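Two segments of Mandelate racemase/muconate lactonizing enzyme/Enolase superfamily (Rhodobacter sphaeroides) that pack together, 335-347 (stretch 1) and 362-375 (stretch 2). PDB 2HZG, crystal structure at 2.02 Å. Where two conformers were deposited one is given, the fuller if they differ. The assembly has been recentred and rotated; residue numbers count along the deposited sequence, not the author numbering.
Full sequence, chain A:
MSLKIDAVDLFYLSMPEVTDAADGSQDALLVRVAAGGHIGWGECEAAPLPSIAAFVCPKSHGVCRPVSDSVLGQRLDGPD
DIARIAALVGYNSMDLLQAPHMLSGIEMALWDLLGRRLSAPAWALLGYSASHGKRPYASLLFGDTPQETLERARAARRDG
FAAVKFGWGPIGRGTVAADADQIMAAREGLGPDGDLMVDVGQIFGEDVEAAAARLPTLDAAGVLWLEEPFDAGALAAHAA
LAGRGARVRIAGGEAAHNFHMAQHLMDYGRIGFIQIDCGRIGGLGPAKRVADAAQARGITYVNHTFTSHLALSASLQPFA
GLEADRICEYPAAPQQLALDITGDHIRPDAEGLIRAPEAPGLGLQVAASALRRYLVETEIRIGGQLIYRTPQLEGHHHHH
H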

# COMPACT_ATOMS: atom_id res chain seq x y z
N GLN A 335 16.99 10.76 16.53
CA GLN A 335 16.41 11.81 17.37
C GLN A 335 16.27 11.32 18.81
O GLN A 335 16.18 10.12 19.06
N GLN A 336 16.27 12.26 19.74
CA GLN A 336 16.16 11.95 21.16
C GLN A 336 14.94 11.09 21.47
O GLN A 336 15.00 10.24 22.37
N LEU A 337 13.84 11.32 20.75
CA LEU A 337 12.63 10.51 20.95
C LEU A 337 12.97 9.04 20.87
O LEU A 337 12.63 8.29 21.78
N ALA A 338 13.65 8.63 19.80
CA ALA A 338 13.99 7.21 19.58
C ALA A 338 14.86 6.63 20.69
O ALA A 338 14.64 5.48 21.12
N LEU A 339 15.85 7.41 21.13
CA LEU A 339 16.70 7.07 22.29
C LEU A 339 15.85 6.87 23.56
O LEU A 339 16.05 5.90 24.29
N ASP A 340 14.89 7.77 23.79
CA ASP A 340 14.16 7.80 25.08
C ASP A 340 13.07 6.75 25.17
O ASP A 340 12.58 6.46 26.28
N ILE A 341 12.68 6.19 24.02
CA ILE A 341 11.54 5.24 23.97
C ILE A 341 11.77 3.99 24.82
O ILE A 341 10.84 3.47 25.43
N THR A 342 12.99 3.47 24.83
CA THR A 342 13.29 2.34 25.70
C THR A 342 14.15 2.79 26.88
O THR A 342 15.01 3.69 26.74
N GLY A 343 13.90 2.19 28.05
CA GLY A 343 14.64 2.53 29.27
C GLY A 343 16.02 1.90 29.26
O GLY A 343 17.00 2.53 29.66
N ASP A 344 16.09 0.67 28.77
CA ASP A 344 17.35 0.01 28.46
C ASP A 344 17.57 -0.03 26.94
O ASP A 344 16.67 0.32 26.15
N HIS A 345 18.78 -0.41 26.53
CA HIS A 345 19.17 -0.37 25.12
C HIS A 345 19.95 -1.61 24.76
O HIS A 345 20.43 -2.33 25.64
N ILE A 346 20.07 -1.87 23.46
CA ILE A 346 20.89 -2.97 22.99
C ILE A 346 22.35 -2.51 22.99
O ILE A 346 22.71 -1.54 22.30
N ARG A 347 23.18 -3.23 23.73
CA ARG A 347 24.59 -2.86 23.88
C ARG A 347 25.52 -3.90 23.25
O ARG A 347 25.20 -5.10 23.25
N LEU A 362 10.67 -8.90 23.26
CA LEU A 362 11.61 -8.05 22.53
C LEU A 362 12.80 -7.62 23.41
O LEU A 362 13.73 -6.99 22.92
N GLY A 363 12.74 -7.94 24.71
CA GLY A 363 13.91 -7.87 25.58
C GLY A 363 14.28 -6.47 26.05
O GLY A 363 15.37 -6.27 26.59
N LEU A 364 13.36 -5.52 25.89
CA LEU A 364 13.57 -4.13 26.28
C LEU A 364 12.30 -3.56 26.86
O LEU A 364 11.19 -3.95 26.47
N GLN A 365 12.46 -2.62 27.78
CA GLN A 365 11.33 -2.02 28.46
C GLN A 365 11.03 -0.67 27.81
O GLN A 365 11.95 0.14 27.59
N VAL A 366 9.76 -0.43 27.50
CA VAL A 366 9.35 0.89 27.02
C VAL A 366 9.34 1.83 28.22
O VAL A 366 8.82 1.46 29.28
N ALA A 367 9.94 3.01 28.07
CA ALA A 367 10.02 3.96 29.16
C ALA A 367 8.76 4.82 29.25
O ALA A 367 8.43 5.55 28.31
N ALA A 368 8.05 4.72 30.36
CA ALA A 368 6.88 5.59 30.60
C ALA A 368 7.25 7.07 30.60
O ALA A 368 6.42 7.91 30.25
N SER A 369 8.48 7.40 30.99
CA SER A 369 8.98 8.79 30.83
C SER A 369 8.94 9.33 29.38
O SER A 369 8.72 10.52 29.16
N ALA A 370 9.17 8.46 28.39
CA ALA A 370 9.07 8.87 26.99
C ALA A 370 7.63 9.13 26.61
O ALA A 370 7.32 10.14 25.99
N LEU A 371 6.74 8.22 27.01
CA LEU A 371 5.30 8.44 26.81
C LEU A 371 4.87 9.83 27.32
O LEU A 371 4.14 10.54 26.63
N ARG A 372 5.36 10.23 28.49
CA ARG A 372 4.97 11.53 29.06
C ARG A 372 5.55 12.73 28.29
O ARG A 372 4.85 13.69 27.98
N ARG A 373 6.84 12.66 27.99
CA ARG A 373 7.52 13.77 27.35
C ARG A 373 7.01 14.07 25.92
O ARG A 373 6.88 15.24 25.52
N TYR A 374 6.76 13.01 25.17
CA TYR A 374 6.54 13.15 23.73
C TYR A 374 5.11 12.91 23.25
O TYR A 374 4.86 12.96 22.05
N LEU A 375 4.20 12.66 24.18
CA LEU A 375 2.82 12.30 23.83
C LEU A 375 2.15 13.41 23.05
O LEU A 375 2.21 14.56 23.43

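Two residues of the second stretch, Leu364 and Tyr374, bury the most surface here, 96 and 90 Å² of a summed 655 Å². Tyr374 points toward the first stretch with chi1 m (-59°) and chi2 -81°. Its ring takes Leu337 (chi1 t, chi2 p) over one face: Leu337 CD1 lies 3.8 Å from the ring centroid, 27° off the normal, a CH-pi geometry. Near the ring plane, Tyr374 OH donates to Asp340 OD2 at 2.7 Å. Asp340, chi1 m, also points across, and its other oxygen is occupied within its own helix, Gln336 NE2 donating to Asp340 OD1 at 2.8 Å; the carboxylate therefore joins Gln336 of its own stretch to Tyr374 of the other. Beside it, the small Ala370 points inward, so that Ala370 CB comes within 3.2 Å of Asp340 O.

Leu364 (chi1 m, chi2 t) is directed sideways, yet Leu364 CD1 reaches Ile346 CG1 at 3.9 Å and Leu364 CB meets Thr342 CG2 at 4.1 Å. Asp344, chi1 p, brings its carboxylate alongside: Asp344 OD1 accepts from Gln365 N at 2.9 Å, almost linearly (175°). A water donates to Asp344 OD2 (2.6 Å from its O) and to Gly363 O (2.7 Å), bridging two acceptors, Asp344 OD2 and Gly363 O, that lie 4.1 Å apart.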

# COMPACT_ATOMS: atom_id res chain seq x y z
CB GLN A 335 15.04 12.26 16.86
CG GLN A 335 15.06 12.84 15.45
CD GLN A 335 16.03 13.99 15.29
OE1 GLN A 335 16.21 14.81 16.20
NE2 GLN A 335 16.66 14.06 14.14
CB GLN A 336 16.10 13.24 22.01
CG GLN A 336 16.38 12.95 23.50
CD GLN A 336 17.78 12.44 23.72
OE1 GLN A 336 18.73 12.99 23.16
NE2 GLN A 336 17.94 11.41 24.53
CB LEU A 337 11.52 10.86 19.93
CG LEU A 337 10.31 9.90 19.85
CD1 LEU A 337 9.62 9.67 21.20
CD2 LEU A 337 9.30 10.39 18.79
CB ALA A 338 14.66 7.03 18.22
CB LEU A 339 17.77 8.16 22.54
CG LEU A 339 18.83 8.41 21.44
CD1 LEU A 339 19.76 9.58 21.79
CD2 LEU A 339 19.66 7.15 21.17
CB ASP A 340 13.52 9.16 25.30
CG ASP A 340 14.55 10.26 25.58
OD1 ASP A 340 15.77 9.97 25.58
OD2 ASP A 340 14.10 11.42 25.78
CB ILE A 341 11.15 4.88 22.49
CG1 ILE A 341 10.18 5.95 21.92
CG2 ILE A 341 10.52 3.46 22.39
CD1 ILE A 341 9.96 5.84 20.34
CB THR A 342 13.97 1.18 24.97
OG1 THR A 342 15.18 1.63 24.36
CG2 THR A 342 13.04 0.58 23.91
CB ASP A 344 17.45 -1.38 29.09
CG ASP A 344 16.17 -2.24 28.90
OD1 ASP A 344 15.18 -1.77 28.27
OD2 ASP A 344 16.17 -3.39 29.41
CB HIS A 345 19.99 0.89 24.84
CG HIS A 345 19.21 2.15 25.00
ND1 HIS A 345 19.15 2.84 26.20
CD2 HIS A 345 18.41 2.83 24.14
CE1 HIS A 345 18.38 3.91 26.05
NE2 HIS A 345 17.91 3.91 24.82
CB ILE A 346 20.47 -3.47 21.57
CG1 ILE A 346 19.01 -3.98 21.58
CG2 ILE A 346 21.46 -4.55 21.09
CD1 ILE A 346 18.44 -4.39 20.22
CB ARG A 347 24.92 -2.64 25.36
CG ARG A 347 24.03 -1.60 26.05
CD ARG A 347 24.43 -0.15 25.76
NE ARG A 347 23.74 0.53 24.65
CZ ARG A 347 23.38 1.82 24.70
NH1 ARG A 347 23.62 2.53 25.80
NH2 ARG A 347 22.78 2.41 23.66
CB LEU A 362 10.88 -6.84 21.92
CG LEU A 362 9.84 -7.21 20.83
CD1 LEU A 362 9.05 -6.00 20.30
CD2 LEU A 362 10.50 -7.96 19.66
CB LEU A 364 14.03 -3.26 25.09
CG LEU A 364 15.35 -3.68 24.44
CD1 LEU A 364 15.49 -3.04 23.07
CD2 LEU A 364 16.58 -3.35 25.34
CB GLN A 365 11.70 -1.84 29.95
CG GLN A 365 10.53 -1.65 30.91
CD GLN A 365 9.81 -2.95 31.29
OE1 GLN A 365 8.77 -2.90 31.94
NE2 GLN A 365 10.32 -4.10 30.85
CB VAL A 366 7.99 0.84 26.25
CG1 VAL A 366 7.33 2.20 26.16
CG2 VAL A 366 8.22 0.25 24.87
CB ALA A 367 11.29 4.82 29.04
CB ALA A 368 6.20 5.21 31.92
CB SER A 369 10.41 8.94 31.37
OG SER A 369 11.31 8.10 30.68
CB ALA A 370 9.70 7.82 26.04
CB LEU A 371 4.47 7.32 27.44
CG LEU A 371 4.85 5.88 27.06
CD1 LEU A 371 4.09 4.91 27.94
CD2 LEU A 371 4.60 5.58 25.57
CB ARG A 372 5.32 11.59 30.55
CG ARG A 372 4.94 12.91 31.21
CD ARG A 372 5.07 12.86 32.73
NE ARG A 372 4.15 11.90 33.34
CZ ARG A 372 2.85 12.11 33.54
NH1 ARG A 372 2.11 11.15 34.11
NH2 ARG A 372 2.27 13.26 33.19
CB ARG A 373 9.01 13.47 27.30
CG ARG A 373 9.85 14.60 26.81
CD ARG A 373 11.26 14.31 27.22
NE ARG A 373 12.07 15.52 27.16
CZ ARG A 373 12.36 16.29 28.20
NH1 ARG A 373 11.92 15.99 29.42
NH2 ARG A 373 13.12 17.35 28.02
CB TYR A 374 7.48 12.22 22.99
CG TYR A 374 8.95 12.47 23.27
CD1 TYR A 374 9.65 13.50 22.62
CD2 TYR A 374 9.66 11.64 24.14
CE1 TYR A 374 11.01 13.70 22.84
CE2 TYR A 374 11.01 11.83 24.38
CZ TYR A 374 11.68 12.87 23.72
OH TYR A 374 13.02 13.04 23.96
CB LEU A 375 1.98 11.98 25.07
CG LEU A 375 0.74 11.09 24.88
CD1 LEU A 375 0.96 9.82 24.03
CD2 LEU A 375 0.13 10.72 26.25
O HOH W 1 14.92 -5.67 29.17